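Local coordinates for exported gluconolactonase (PDB 3DR2), which hydrolyses the lactone of gluconic acid as a calcium-binding six-bladed beta-propeller of the SMP-30 family, with a role in secondary glucose metabolism, at residues 119-124 with 172-177; 107-112 with 142-147; 183-188 with 218-223; 152-157 with 162-167. All coordinates share one frame; numbering follows the deposited sequence.

Interaction 1. Residues 119-124 with 172-177; sequences HLLVGR and YRLPPD
L174 sends CG anti to its backbone N (chi1 -158°), and V122 turns CG1 into the slot between its own N and carbonyl carbon (chi1 66°); together these rotations bring the two side chains tip to tip. The meeting is narrow: V122 CG1 lies 3.7 Å from L174 CD1, while the backbones stay well separated, with 8.4 Å between V122 CA and L174 CA. The same methyl, L174 CD1, also comes within 4.3 Å of L121 CB, so one leucine branch serves two consecutive residues. Beyond CB, L121 carries its own branches on toward I144 and R111. Two successive residues can point the same way because the chain is kinked here. L121 has a helix-like psi of -50°, and L121 and V122 both pair with I109, forming a classic beta bulge. A long, branched leucine suits position 174, since it must bridge a gap between sheets, whereas the compact valine fits at the bulge, close to its own backbone. The attraction is purely apolar, and L174 is buried by it and by its surroundings. The chain turns a corner at L121, passing from strand 118-120, the edge of one propeller blade, to strand 122-125, which pairs with strand 128-129; L174 closes strand 169-174 of the next blade, between strands 144-147 and 182-187.

Interaction 2. Residues 107-112 with 142-147; sequences RAITRS and GAIWFT
Just beyond F146, whose ring packs on I109, the hydroxyl T147 OG1 is gripped twice: it donates to N191 O and accepts from D135 N. These bonds pin the end of strand 144-147 beside the calcium site, to which N191 and N134 belong. F146 itself points the other way, into the interface. I109 CG1 stands over one face of its ring, 3.7 Å from the centroid and 17° off the ring normal, a CH-pi contact. The ethyl branch lies along this face: CG1 is 3.6 Å from F146 CE2, and I109 CD1 is 3.6 Å from F146 CG. With F146 CG between the backbone N and the carbonyl carbon (chi1 67°) the ring is directed to I109, and chi2 near 90° turns a face to it. Strand 108-112 and strand 144-147 belong to successive blades of the six-bladed propeller, and this is the apolar joint between them. Isoleucine suits the place because its two branches do different work. While the ethyl branch covers the ring, I109 CG2 turns to I144 CG2, a looser contact at 4.4 Å. The ring of Y172 also meets that of F146, with the planes about 25° apart, so the phenylalanine packs against both its own blade and the preceding one. At the start of the other strand, R107 and A108 both face E103 in a G1 beta bulge.

Interaction 3. Residues 183-188 with 218-223; sequences RMADLD and TAFAWR
F220 crosses the seam between two successive propeller blades, reaching from strand 218-223 toward strand 183-187. The two strands run nearly antiparallel (163°) but lie 10.3 Å apart at their axes, so side chains rather than backbone bonds must fill the interval. From CB, which points toward the other strand, the ring is carried across, and its far end does the touching. F220 CE2 is 3.9 Å from L187 CD2, and the methyl sits in the ring plane, at the edge. Next along, F220 CZ comes within 4.2 Å of A185 CB, approached obliquely. A large flat ring suits this gap because alanine opposite is short. A185 and M184 both face V171 in a classic beta bulge, which lets two neighbouring residues point to the same seam. Away from the seam, R183 grips D186 side-on: R183 NE bonds D186 OD1 at 3.0 Å, and R183 NH2 forms a salt bridge to D186 OD2 at 2.7 Å. The flexible methionine reaches further along the seam. Bent at both chi2 and chi3, its chain swings the methyl M184 CE to 4.0 Å from W222 CZ3, on an indole that also meets W145 edge-to-face.

Interaction 4. Residues 152-157 with 162-167; sequences GLRKPS and ADPELA
L153 O accepts the backbone N-H of A162 at 3.2 Å, the N-H...O angle being 156°, and this single bond closes a loop across the residues between them. L153 then packs both its branches on the returning chain. L153 CD1 lies 3.8 Å from P164 CB, whereas L153 CD2 faces the methyl of A162 at 4.2 Å between CD2 and CB. Leucine suits this buried spot because its fork can reach two partners at once, the methyl of A162 and the ring of P164; the rigid proline keeps the returning chain extended beside it. R154, more exposed, runs out straight from CG to NE, and the side chain crosses that of P164 at about a right angle, with R154 NH2 3.9 Å from P164 CG. A water lies at the edge of the guanidinium, in its plane. It accepts from R154 NE at 2.9 Å and donates to A162 O at the same length, so residue A162 is tied to the other segment through its N-H directly and through its carbonyl by way of the water. Nearby, P156 O bonds R68 of the second subunit. This is a long, irregular loop joining strands 144-147 and 169-174 of one propeller blade, folded back on itself, with the side chain of L153 about 10 Å from a bound calcium ion.

Interactions 1 and 2 form one joint between successive blades, their centres 6 Å apart: L174 N to I144 O (2.7 Å) and H119 O to R111 N (2.8 Å), both probable hydrogen bonds, tie their strands together within each blade. Interaction 3 repeats the joint one blade further on, about 17 Å from interaction 2 between centres; the two touch where W145 CZ2 meets W222 CZ2 at 3.7 Å. Interaction 4 belongs to the loop between two strands of the shared blade, and its L153 CD2 reaches R107 NE of interaction 2 at 3.5 Å. E48, N134, N191 and D242 hold a calcium ion, and the side chain of F146 lies about 10 Å from a bound calcium.

Interaction 1. Residues 119-124 with 172-177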
loop_
_atom_site.group_PDB
_atom_site.type_symbol
_atom_site.label_atom_id
_atom_site.label_comp_id
_atom_site.label_asym_id
_atom_site.label_seq_id
_atom_site.Cartn_x
_atom_site.Cartn_y
_atom_site.Cartn_z
ATOM N N HIS A 119 -19.612 2.622 10.101
ATOM C CA HIS A 119 -20.389 1.611 10.810
ATOM C C HIS A 119 -20.965 0.558 9.866
ATOM O O HIS A 119 -21.352 0.857 8.738
ATOM C CB HIS A 119 -21.516 2.293 11.583
ATOM C CG HIS A 119 -21.031 3.330 12.547
ATOM N ND1 HIS A 119 -20.321 3.016 13.687
ATOM C CD2 HIS A 119 -21.124 4.681 12.525
ATOM C CE1 HIS A 119 -19.996 4.127 14.322
ATOM N NE2 HIS A 119 -20.471 5.153 13.638
ATOM N N LEU A 120 -21.025 -0.679 10.343
ATOM C CA LEU A 120 -21.539 -1.798 9.553
ATOM C C LEU A 120 -23.016 -1.706 9.168
ATOM O O LEU A 120 -23.872 -1.459 10.013
ATOM C CB LEU A 120 -21.313 -3.107 10.321
ATOM C CG LEU A 120 -21.920 -4.399 9.757
ATOM C CD1 LEU A 120 -21.195 -4.822 8.485
ATOM C CD2 LEU A 120 -21.809 -5.494 10.805
ATOM N N LEU A 121 -23.306 -1.903 7.885
ATOM C CA LEU A 121 -24.684 -1.899 7.405
ATOM C C LEU A 121 -25.096 -3.352 7.181
ATOM O O LEU A 121 -26.144 -3.789 7.657
ATOM C CB LEU A 121 -24.828 -1.119 6.094
ATOM C CG LEU A 121 -24.792 0.414 6.123
ATOM C CD1 LEU A 121 -25.307 0.952 4.783
ATOM C CD2 LEU A 121 -25.664 0.941 7.254
ATOM N N VAL A 122 -24.261 -4.099 6.461
ATOM C CA VAL A 122 -24.533 -5.509 6.194
ATOM C C VAL A 122 -23.249 -6.226 5.797
ATOM O O VAL A 122 -22.477 -5.722 4.985
ATOM C CB VAL A 122 -25.599 -5.683 5.079
ATOM C CG1 VAL A 122 -25.071 -5.183 3.741
ATOM C CG2 VAL A 122 -26.002 -7.141 4.979
ATOM N N GLY A 123 -23.019 -7.400 6.376
ATOM C CA GLY A 123 -21.809 -8.139 6.065
ATOM C C GLY A 123 -22.037 -9.611 5.795
ATOM O O GLY A 123 -21.083 -10.384 5.675
ATOM N N ARG A 124 -23.300 -10.004 5.689
ATOM C CA ARG A 124 -23.626 -11.400 5.444
ATOM C C ARG A 124 -24.836 -11.577 4.548
ATOM O O ARG A 124 -25.642 -10.664 4.373
ATOM C CB ARG A 124 -23.905 -12.120 6.769
ATOM C CG ARG A 124 -22.714 -12.235 7.692
ATOM C CD ARG A 124 -23.098 -12.815 9.058
ATOM N NE ARG A 124 -21.933 -12.889 9.938
ATOM C CZ ARG A 124 -21.043 -13.878 9.929
ATOM N NH1 ARG A 124 -21.185 -14.899 9.093
ATOM N NH2 ARG A 124 -19.987 -13.828 10.733
ATOM N N TYR A 172 -26.164 -7.273 -5.387
ATOM C CA TYR A 172 -27.198 -7.232 -4.361
ATOM C C TYR A 172 -27.865 -5.874 -4.245
ATOM O O TYR A 172 -27.316 -4.856 -4.671
ATOM C CB TYR A 172 -26.621 -7.564 -2.983
ATOM C CG TYR A 172 -26.027 -8.940 -2.828
ATOM C CD1 TYR A 172 -24.695 -9.187 -3.144
ATOM C CD2 TYR A 172 -26.789 -9.991 -2.318
ATOM C CE1 TYR A 172 -24.131 -10.440 -2.947
ATOM C CE2 TYR A 172 -26.241 -11.243 -2.119
ATOM C CZ TYR A 172 -24.911 -11.465 -2.434
ATOM O OH TYR A 172 -24.370 -12.710 -2.242
ATOM N N ARG A 173 -29.055 -5.876 -3.651
ATOM C CA ARG A 173 -29.808 -4.653 -3.407
ATOM C C ARG A 173 -30.143 -4.603 -1.923
ATOM O O ARG A 173 -30.764 -5.525 -1.389
ATOM C CB ARG A 173 -31.107 -4.615 -4.216
ATOM C CG ARG A 173 -31.995 -3.425 -3.860
ATOM C CD ARG A 173 -33.226 -3.344 -4.749
ATOM N NE ARG A 173 -34.062 -2.188 -4.423
ATOM C CZ ARG A 173 -34.960 -2.162 -3.442
ATOM N NH1 ARG A 173 -35.671 -1.065 -3.218
ATOM N NH2 ARG A 173 -35.162 -3.235 -2.695
ATOM N N LEU A 174 -29.727 -3.530 -1.257
ATOM C CA LEU A 174 -29.994 -3.369 0.166
ATOM C C LEU A 174 -31.082 -2.310 0.302
ATOM O O LEU A 174 -30.845 -1.129 0.063
ATOM C CB LEU A 174 -28.727 -2.918 0.908
ATOM C CG LEU A 174 -28.656 -3.180 2.420
ATOM C CD1 LEU A 174 -27.457 -2.440 2.998
ATOM C CD2 LEU A 174 -29.920 -2.726 3.108
ATOM N N PRO A 175 -32.299 -2.729 0.683
ATOM C CA PRO A 175 -33.439 -1.825 0.854
ATOM C C PRO A 175 -33.197 -0.771 1.928
ATOM O O PRO A 175 -32.518 -1.032 2.924
ATOM C CB PRO A 175 -34.578 -2.768 1.240
ATOM C CG PRO A 175 -34.186 -4.066 0.615
ATOM C CD PRO A 175 -32.703 -4.122 0.920
ATOM N N PRO A 176 -33.758 0.434 1.740
ATOM C CA PRO A 176 -33.612 1.539 2.694
ATOM C C PRO A 176 -34.516 1.335 3.910
ATOM O O PRO A 176 -34.109 1.571 5.046
ATOM C CB PRO A 176 -34.011 2.749 1.868
ATOM C CG PRO A 176 -35.095 2.190 0.995
ATOM C CD PRO A 176 -34.525 0.862 0.556
ATOM N N ASP A 177 -35.749 0.907 3.659
ATOM C CA ASP A 177 -36.710 0.639 4.730
ATOM C C ASP A 177 -36.102 -0.497 5.541
ATOM O O ASP A 177 -34.977 -0.404 6.028
ATOM C CB ASP A 177 -38.047 0.170 4.142
ATOM C CG ASP A 177 -38.786 1.270 3.411
ATOM O OD1 ASP A 177 -39.709 0.951 2.630
ATOM O OD2 ASP A 177 -38.452 2.456 3.623
#

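Interaction 2. Residues 107-112 with 142-147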
loop_
_atom_site.group_PDB
_atom_site.type_symbol
_atom_site.label_atom_id
_atom_site.label_comp_id
_atom_site.label_asym_id
_atom_site.label_seq_id
_atom_site.Cartn_x
_atom_site.Cartn_y
_atom_site.Cartn_z
ATOM N N ARG A 107 -15.423 -7.299 4.647
ATOM C CA ARG A 107 -16.294 -8.015 3.711
ATOM C C ARG A 107 -17.733 -7.565 3.928
ATOM O O ARG A 107 -18.626 -8.367 4.204
ATOM C CB ARG A 107 -16.134 -9.530 3.922
ATOM C CG ARG A 107 -14.712 -10.002 3.625
ATOM C CD ARG A 107 -14.401 -11.404 4.133
ATOM N NE ARG A 107 -15.204 -12.442 3.488
ATOM C CZ ARG A 107 -15.062 -13.744 3.715
ATOM N NH1 ARG A 107 -14.142 -14.176 4.568
ATOM N NH2 ARG A 107 -15.848 -14.617 3.099
ATOM N N ALA A 108 -17.957 -6.265 3.774
ATOM C CA ALA A 108 -19.277 -5.716 4.010
ATOM C C ALA A 108 -19.475 -4.332 3.440
ATOM O O ALA A 108 -18.566 -3.747 2.851
ATOM C CB ALA A 108 -19.531 -5.677 5.510
ATOM N N ILE A 109 -20.695 -3.833 3.618
ATOM C CA ILE A 109 -21.075 -2.489 3.208
ATOM C C ILE A 109 -21.159 -1.708 4.515
ATOM O O ILE A 109 -21.830 -2.143 5.457
ATOM C CB ILE A 109 -22.467 -2.457 2.546
ATOM C CG1 ILE A 109 -22.473 -3.324 1.286
ATOM C CG2 ILE A 109 -22.850 -1.018 2.212
ATOM C CD1 ILE A 109 -21.491 -2.870 0.210
ATOM N N THR A 110 -20.472 -0.570 4.585
ATOM C CA THR A 110 -20.485 0.254 5.793
ATOM C C THR A 110 -20.891 1.686 5.443
ATOM O O THR A 110 -20.948 2.050 4.268
ATOM C CB THR A 110 -19.095 0.259 6.474
ATOM O OG1 THR A 110 -18.139 0.904 5.620
ATOM C CG2 THR A 110 -18.636 -1.172 6.747
ATOM N N ARG A 111 -21.185 2.493 6.463
ATOM C CA ARG A 111 -21.594 3.879 6.250
ATOM C C ARG A 111 -20.926 4.774 7.292
ATOM O O ARG A 111 -20.986 4.495 8.488
ATOM C CB ARG A 111 -23.122 3.989 6.353
ATOM C CG ARG A 111 -23.699 5.365 6.042
ATOM C CD ARG A 111 -25.222 5.300 5.976
ATOM N NE ARG A 111 -25.786 4.881 7.256
ATOM C CZ ARG A 111 -26.971 4.297 7.402
ATOM N NH1 ARG A 111 -27.730 4.052 6.341
ATOM N NH2 ARG A 111 -27.394 3.957 8.611
ATOM N N SER A 112 -20.296 5.852 6.836
ATOM C CA SER A 112 -19.605 6.771 7.741
ATOM C C SER A 112 -20.498 7.870 8.302
ATOM O O SER A 112 -21.426 8.336 7.639
ATOM C CB SER A 112 -18.429 7.442 7.025
ATOM O OG SER A 112 -17.506 6.497 6.540
ATOM N N GLY A 142 -33.153 5.146 -2.399
ATOM C CA GLY A 142 -32.318 4.949 -1.227
ATOM C C GLY A 142 -31.669 3.589 -1.064
ATOM O O GLY A 142 -30.848 3.399 -0.166
ATOM N N ALA A 143 -32.037 2.636 -1.914
ATOM C CA ALA A 143 -31.464 1.298 -1.842
ATOM C C ALA A 143 -30.008 1.335 -2.293
ATOM O O ALA A 143 -29.664 2.059 -3.222
ATOM C CB ALA A 143 -32.254 0.342 -2.726
ATOM N N ILE A 144 -29.157 0.563 -1.625
ATOM C CA ILE A 144 -27.745 0.496 -1.989
ATOM C C ILE A 144 -27.535 -0.784 -2.794
ATOM O O ILE A 144 -27.846 -1.876 -2.319
ATOM C CB ILE A 144 -26.837 0.442 -0.736
ATOM C CG1 ILE A 144 -26.962 1.743 0.052
ATOM C CG2 ILE A 144 -25.380 0.204 -1.141
ATOM C CD1 ILE A 144 -26.289 1.697 1.395
ATOM N N TRP A 145 -27.023 -0.639 -4.014
ATOM C CA TRP A 145 -26.754 -1.782 -4.883
ATOM C C TRP A 145 -25.247 -1.977 -4.942
ATOM O O TRP A 145 -24.504 -1.007 -5.045
ATOM C CB TRP A 145 -27.256 -1.520 -6.303
ATOM C CG TRP A 145 -28.743 -1.458 -6.455
ATOM C CD1 TRP A 145 -29.588 -0.511 -5.950
ATOM C CD2 TRP A 145 -29.556 -2.368 -7.199
ATOM N NE1 TRP A 145 -30.885 -0.777 -6.340
ATOM C CE2 TRP A 145 -30.891 -1.912 -7.105
ATOM C CE3 TRP A 145 -29.287 -3.527 -7.937
ATOM C CZ2 TRP A 145 -31.952 -2.578 -7.725
ATOM C CZ3 TRP A 145 -30.343 -4.188 -8.555
ATOM C CH2 TRP A 145 -31.660 -3.709 -8.443
ATOM N N PHE A 146 -24.789 -3.221 -4.895
ATOM C CA PHE A 146 -23.350 -3.452 -4.946
ATOM C C PHE A 146 -22.970 -4.792 -5.554
ATOM O O PHE A 146 -23.798 -5.692 -5.669
ATOM C CB PHE A 146 -22.757 -3.312 -3.540
ATOM C CG PHE A 146 -23.194 -4.385 -2.569
ATOM C CD1 PHE A 146 -22.446 -5.548 -2.415
ATOM C CD2 PHE A 146 -24.318 -4.203 -1.767
ATOM C CE1 PHE A 146 -22.801 -6.515 -1.473
ATOM C CE2 PHE A 146 -24.688 -5.160 -0.820
ATOM C CZ PHE A 146 -23.924 -6.319 -0.671
ATOM N N THR A 147 -21.708 -4.899 -5.965
ATOM C CA THR A 147 -21.176 -6.117 -6.564
ATOM C C THR A 147 -20.333 -6.855 -5.528
ATOM O O THR A 147 -19.662 -6.235 -4.696
ATOM C CB THR A 147 -20.287 -5.794 -7.771
ATOM O OG1 THR A 147 -19.255 -4.876 -7.370
ATOM C CG2 THR A 147 -21.114 -5.175 -8.882
#

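Interaction 3. Residues 183-188 with 218-223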
loop_
_atom_site.group_PDB
_atom_site.type_symbol
_atom_site.label_atom_id
_atom_site.label_comp_id
_atom_site.label_asym_id
_atom_site.label_seq_id
_atom_site.Cartn_x
_atom_site.Cartn_y
_atom_site.Cartn_z
ATOM N N ARG A 183 -30.496 -10.950 -3.229
ATOM C CA ARG A 183 -29.597 -11.503 -4.237
ATOM C C ARG A 183 -30.325 -11.264 -5.555
ATOM O O ARG A 183 -31.327 -11.920 -5.852
ATOM C CB ARG A 183 -29.407 -12.992 -3.968
ATOM C CG ARG A 183 -28.558 -13.755 -4.963
ATOM C CD ARG A 183 -28.487 -15.201 -4.516
ATOM N NE ARG A 183 -27.865 -16.086 -5.490
ATOM C CZ ARG A 183 -27.692 -17.388 -5.287
ATOM N NH1 ARG A 183 -28.095 -17.934 -4.149
ATOM N NH2 ARG A 183 -27.130 -18.146 -6.223
ATOM N N MET A 184 -29.818 -10.323 -6.346
ATOM C CA MET A 184 -30.466 -9.952 -7.598
ATOM C C MET A 184 -29.981 -10.663 -8.856
ATOM O O MET A 184 -30.726 -10.786 -9.834
ATOM C CB MET A 184 -30.354 -8.440 -7.784
ATOM C CG MET A 184 -30.683 -7.647 -6.527
ATOM S SD MET A 184 -32.334 -7.999 -5.859
ATOM C CE MET A 184 -33.278 -7.794 -7.341
ATOM N N ALA A 185 -28.736 -11.119 -8.846
ATOM C CA ALA A 185 -28.188 -11.816 -10.002
ATOM C C ALA A 185 -26.813 -12.355 -9.680
ATOM O O ALA A 185 -26.102 -11.800 -8.843
ATOM C CB ALA A 185 -28.105 -10.873 -11.190
ATOM N N ASP A 186 -26.440 -13.450 -10.334
ATOM C CA ASP A 186 -25.125 -14.028 -10.120
ATOM C C ASP A 186 -24.334 -13.803 -11.400
ATOM O O ASP A 186 -24.860 -13.974 -12.501
ATOM C CB ASP A 186 -25.217 -15.525 -9.813
ATOM C CG ASP A 186 -26.097 -15.827 -8.613
ATOM O OD1 ASP A 186 -26.152 -15.003 -7.672
ATOM O OD2 ASP A 186 -26.725 -16.907 -8.602
ATOM N N LEU A 187 -23.077 -13.402 -11.254
ATOM C CA LEU A 187 -22.224 -13.142 -12.405
ATOM C C LEU A 187 -20.832 -13.718 -12.164
ATOM O O LEU A 187 -20.592 -14.394 -11.164
ATOM C CB LEU A 187 -22.132 -11.629 -12.656
ATOM C CG LEU A 187 -23.443 -10.834 -12.778
ATOM C CD1 LEU A 187 -23.984 -10.515 -11.389
ATOM C CD2 LEU A 187 -23.194 -9.542 -13.536
ATOM N N ASP A 188 -19.917 -13.453 -13.090
ATOM C CA ASP A 188 -18.547 -13.935 -12.966
ATOM C C ASP A 188 -17.685 -12.723 -12.638
ATOM O O ASP A 188 -17.361 -11.938 -13.527
ATOM C CB ASP A 188 -18.077 -14.553 -14.284
ATOM C CG ASP A 188 -16.803 -15.364 -14.131
ATOM O OD1 ASP A 188 -16.098 -15.206 -13.110
ATOM O OD2 ASP A 188 -16.497 -16.160 -15.043
ATOM N N THR A 218 -22.226 -5.717 -18.851
ATOM C CA THR A 218 -23.493 -6.391 -19.084
ATOM C C THR A 218 -24.651 -5.475 -18.710
ATOM O O THR A 218 -24.531 -4.652 -17.810
ATOM C CB THR A 218 -23.568 -7.671 -18.232
ATOM O OG1 THR A 218 -22.353 -8.414 -18.390
ATOM C CG2 THR A 218 -24.746 -8.532 -18.654
ATOM N N ALA A 219 -25.773 -5.621 -19.406
ATOM C CA ALA A 219 -26.943 -4.807 -19.124
ATOM C C ALA A 219 -28.102 -5.693 -18.687
ATOM O O ALA A 219 -28.298 -6.786 -19.215
ATOM C CB ALA A 219 -27.333 -4.005 -20.356
ATOM N N PHE A 220 -28.857 -5.212 -17.707
ATOM C CA PHE A 220 -30.013 -5.930 -17.178
ATOM C C PHE A 220 -31.220 -5.011 -17.205
ATOM O O PHE A 220 -31.086 -3.786 -17.162
ATOM C CB PHE A 220 -29.784 -6.330 -15.722
ATOM C CG PHE A 220 -28.776 -7.419 -15.527
ATOM C CD1 PHE A 220 -29.157 -8.754 -15.573
ATOM C CD2 PHE A 220 -27.451 -7.109 -15.227
ATOM C CE1 PHE A 220 -28.242 -9.764 -15.316
ATOM C CE2 PHE A 220 -26.525 -8.112 -14.968
ATOM C CZ PHE A 220 -26.918 -9.446 -15.010
ATOM N N ALA A 221 -32.405 -5.605 -17.267
ATOM C CA ALA A 221 -33.630 -4.829 -17.244
ATOM C C ALA A 221 -34.082 -4.826 -15.789
ATOM O O ALA A 221 -34.233 -5.883 -15.183
ATOM C CB ALA A 221 -34.699 -5.483 -18.124
ATOM N N TRP A 222 -34.267 -3.640 -15.223
ATOM C CA TRP A 222 -34.723 -3.518 -13.844
ATOM C C TRP A 222 -36.203 -3.172 -13.898
ATOM O O TRP A 222 -36.577 -2.014 -14.063
ATOM C CB TRP A 222 -33.941 -2.415 -13.115
ATOM C CG TRP A 222 -34.465 -2.039 -11.743
ATOM C CD1 TRP A 222 -34.675 -0.772 -11.276
ATOM C CD2 TRP A 222 -34.796 -2.923 -10.659
ATOM N NE1 TRP A 222 -35.112 -0.809 -9.975
ATOM C CE2 TRP A 222 -35.194 -2.115 -9.569
ATOM C CE3 TRP A 222 -34.790 -4.314 -10.501
ATOM C CZ2 TRP A 222 -35.584 -2.652 -8.337
ATOM C CZ3 TRP A 222 -35.179 -4.851 -9.271
ATOM C CH2 TRP A 222 -35.570 -4.018 -8.206
ATOM N N ARG A 223 -37.044 -4.192 -13.802
ATOM C CA ARG A 223 -38.487 -3.983 -13.835
ATOM C C ARG A 223 -39.129 -4.948 -12.856
ATOM O O ARG A 223 -38.661 -6.076 -12.681
ATOM C CB ARG A 223 -39.036 -4.192 -15.248
ATOM C CG ARG A 223 -38.882 -5.591 -15.811
ATOM C CD ARG A 223 -39.730 -5.736 -17.072
ATOM N NE ARG A 223 -39.726 -7.101 -17.585
ATOM C CZ ARG A 223 -38.672 -7.678 -18.152
ATOM N NH1 ARG A 223 -37.537 -7.003 -18.279
ATOM N NH2 ARG A 223 -38.748 -8.927 -18.592
#

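Interaction 4. Residues 152-157 with 162-167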
loop_
_atom_site.group_PDB
_atom_site.type_symbol
_atom_site.label_atom_id
_atom_site.label_comp_id
_atom_site.label_asym_id
_atom_site.label_seq_id
_atom_site.Cartn_x
_atom_site.Cartn_y
_atom_site.Cartn_z
ATOM N N GLY A 152 -11.188 -9.451 -3.030
ATOM C CA GLY A 152 -10.653 -9.198 -1.702
ATOM C C GLY A 152 -10.259 -10.439 -0.913
ATOM O O GLY A 152 -9.691 -10.332 0.172
ATOM N N LEU A 153 -10.554 -11.616 -1.459
ATOM C CA LEU A 153 -10.233 -12.873 -0.785
ATOM C C LEU A 153 -9.048 -13.610 -1.399
ATOM O O LEU A 153 -8.657 -14.672 -0.908
ATOM C CB LEU A 153 -11.437 -13.816 -0.824
ATOM C CG LEU A 153 -12.737 -13.333 -0.192
ATOM C CD1 LEU A 153 -13.828 -14.386 -0.405
ATOM C CD2 LEU A 153 -12.511 -13.078 1.285
ATOM N N ARG A 154 -8.469 -13.056 -2.457
ATOM C CA ARG A 154 -7.373 -13.737 -3.127
ATOM C C ARG A 154 -6.170 -12.861 -3.456
ATOM O O ARG A 154 -5.447 -13.121 -4.418
ATOM C CB ARG A 154 -7.924 -14.410 -4.389
ATOM C CG ARG A 154 -8.947 -15.513 -4.060
ATOM C CD ARG A 154 -9.903 -15.831 -5.211
ATOM N NE ARG A 154 -10.846 -16.894 -4.844
ATOM C CZ ARG A 154 -11.887 -17.271 -5.585
ATOM N NH1 ARG A 154 -12.136 -16.677 -6.744
ATOM N NH2 ARG A 154 -12.683 -18.250 -5.168
ATOM N N LYS A 155 -5.960 -11.827 -2.649
ATOM C CA LYS A 155 -4.839 -10.913 -2.832
ATOM C C LYS A 155 -4.557 -10.241 -1.494
ATOM O O LYS A 155 -5.321 -9.385 -1.041
ATOM C CB LYS A 155 -5.166 -9.859 -3.897
ATOM C CG LYS A 155 -3.989 -8.950 -4.238
ATOM C CD LYS A 155 -4.238 -8.138 -5.508
ATOM C CE LYS A 155 -4.241 -9.024 -6.752
ATOM N NZ LYS A 155 -4.469 -8.238 -8.001
ATOM N N PRO A 156 -3.457 -10.637 -0.833
ATOM C CA PRO A 156 -3.037 -10.104 0.465
ATOM C C PRO A 156 -2.971 -8.582 0.531
ATOM O O PRO A 156 -3.317 -7.981 1.546
ATOM C CB PRO A 156 -1.666 -10.745 0.672
ATOM C CG PRO A 156 -1.810 -12.052 -0.006
ATOM C CD PRO A 156 -2.529 -11.688 -1.286
ATOM N N SER A 157 -2.527 -7.957 -0.552
ATOM C CA SER A 157 -2.416 -6.507 -0.568
ATOM C C SER A 157 -3.766 -5.810 -0.612
ATOM O O SER A 157 -3.826 -4.595 -0.459
ATOM C CB SER A 157 -1.574 -6.050 -1.761
ATOM O OG SER A 157 -2.169 -6.449 -2.980
ATOM N N ALA A 162 -8.911 -15.924 2.041
ATOM C CA ALA A 162 -9.862 -16.853 2.641
ATOM C C ALA A 162 -10.692 -17.516 1.560
ATOM O O ALA A 162 -10.815 -16.998 0.447
ATOM C CB ALA A 162 -10.781 -16.119 3.615
ATOM N N ASP A 163 -11.244 -18.681 1.887
ATOM C CA ASP A 163 -12.106 -19.391 0.959
ATOM C C ASP A 163 -13.472 -18.759 1.145
ATOM O O ASP A 163 -13.922 -18.570 2.276
ATOM C CB ASP A 163 -12.173 -20.884 1.298
ATOM C CG ASP A 163 -10.894 -21.619 0.952
ATOM O OD1 ASP A 163 -10.486 -21.580 -0.229
ATOM O OD2 ASP A 163 -10.298 -22.237 1.861
ATOM N N PRO A 164 -14.144 -18.405 0.043
ATOM C CA PRO A 164 -15.467 -17.788 0.129
ATOM C C PRO A 164 -16.487 -18.702 0.794
ATOM O O PRO A 164 -16.373 -19.925 0.715
ATOM C CB PRO A 164 -15.803 -17.498 -1.332
ATOM C CG PRO A 164 -15.094 -18.585 -2.062
ATOM C CD PRO A 164 -13.758 -18.628 -1.360
ATOM N N GLU A 165 -17.470 -18.104 1.459
ATOM C CA GLU A 165 -18.523 -18.864 2.129
ATOM C C GLU A 165 -19.733 -18.963 1.206
ATOM O O GLU A 165 -20.600 -19.818 1.387
ATOM C CB GLU A 165 -18.930 -18.180 3.437
ATOM C CG GLU A 165 -17.811 -18.054 4.453
ATOM C CD GLU A 165 -18.290 -17.519 5.797
ATOM O OE1 GLU A 165 -17.434 -17.206 6.647
ATOM O OE2 GLU A 165 -19.518 -17.418 6.007
ATOM N N LEU A 166 -19.790 -18.073 0.218
ATOM C CA LEU A 166 -20.883 -18.062 -0.746
ATOM C C LEU A 166 -20.410 -18.724 -2.036
ATOM O O LEU A 166 -19.244 -18.597 -2.409
ATOM C CB LEU A 166 -21.325 -16.623 -1.027
ATOM C CG LEU A 166 -21.790 -15.806 0.185
ATOM C CD1 LEU A 166 -22.183 -14.403 -0.251
ATOM C CD2 LEU A 166 -22.960 -16.498 0.857
ATOM N N ALA A 167 -21.315 -19.430 -2.710
ATOM C CA ALA A 167 -20.981 -20.114 -3.955
ATOM C C ALA A 167 -21.439 -19.304 -5.161
ATOM O O ALA A 167 -21.795 -19.857 -6.204
ATOM C CB ALA A 167 -21.630 -21.497 -3.978
HETATM O O HOH W 1 -10.360 -17.988 -2.217
#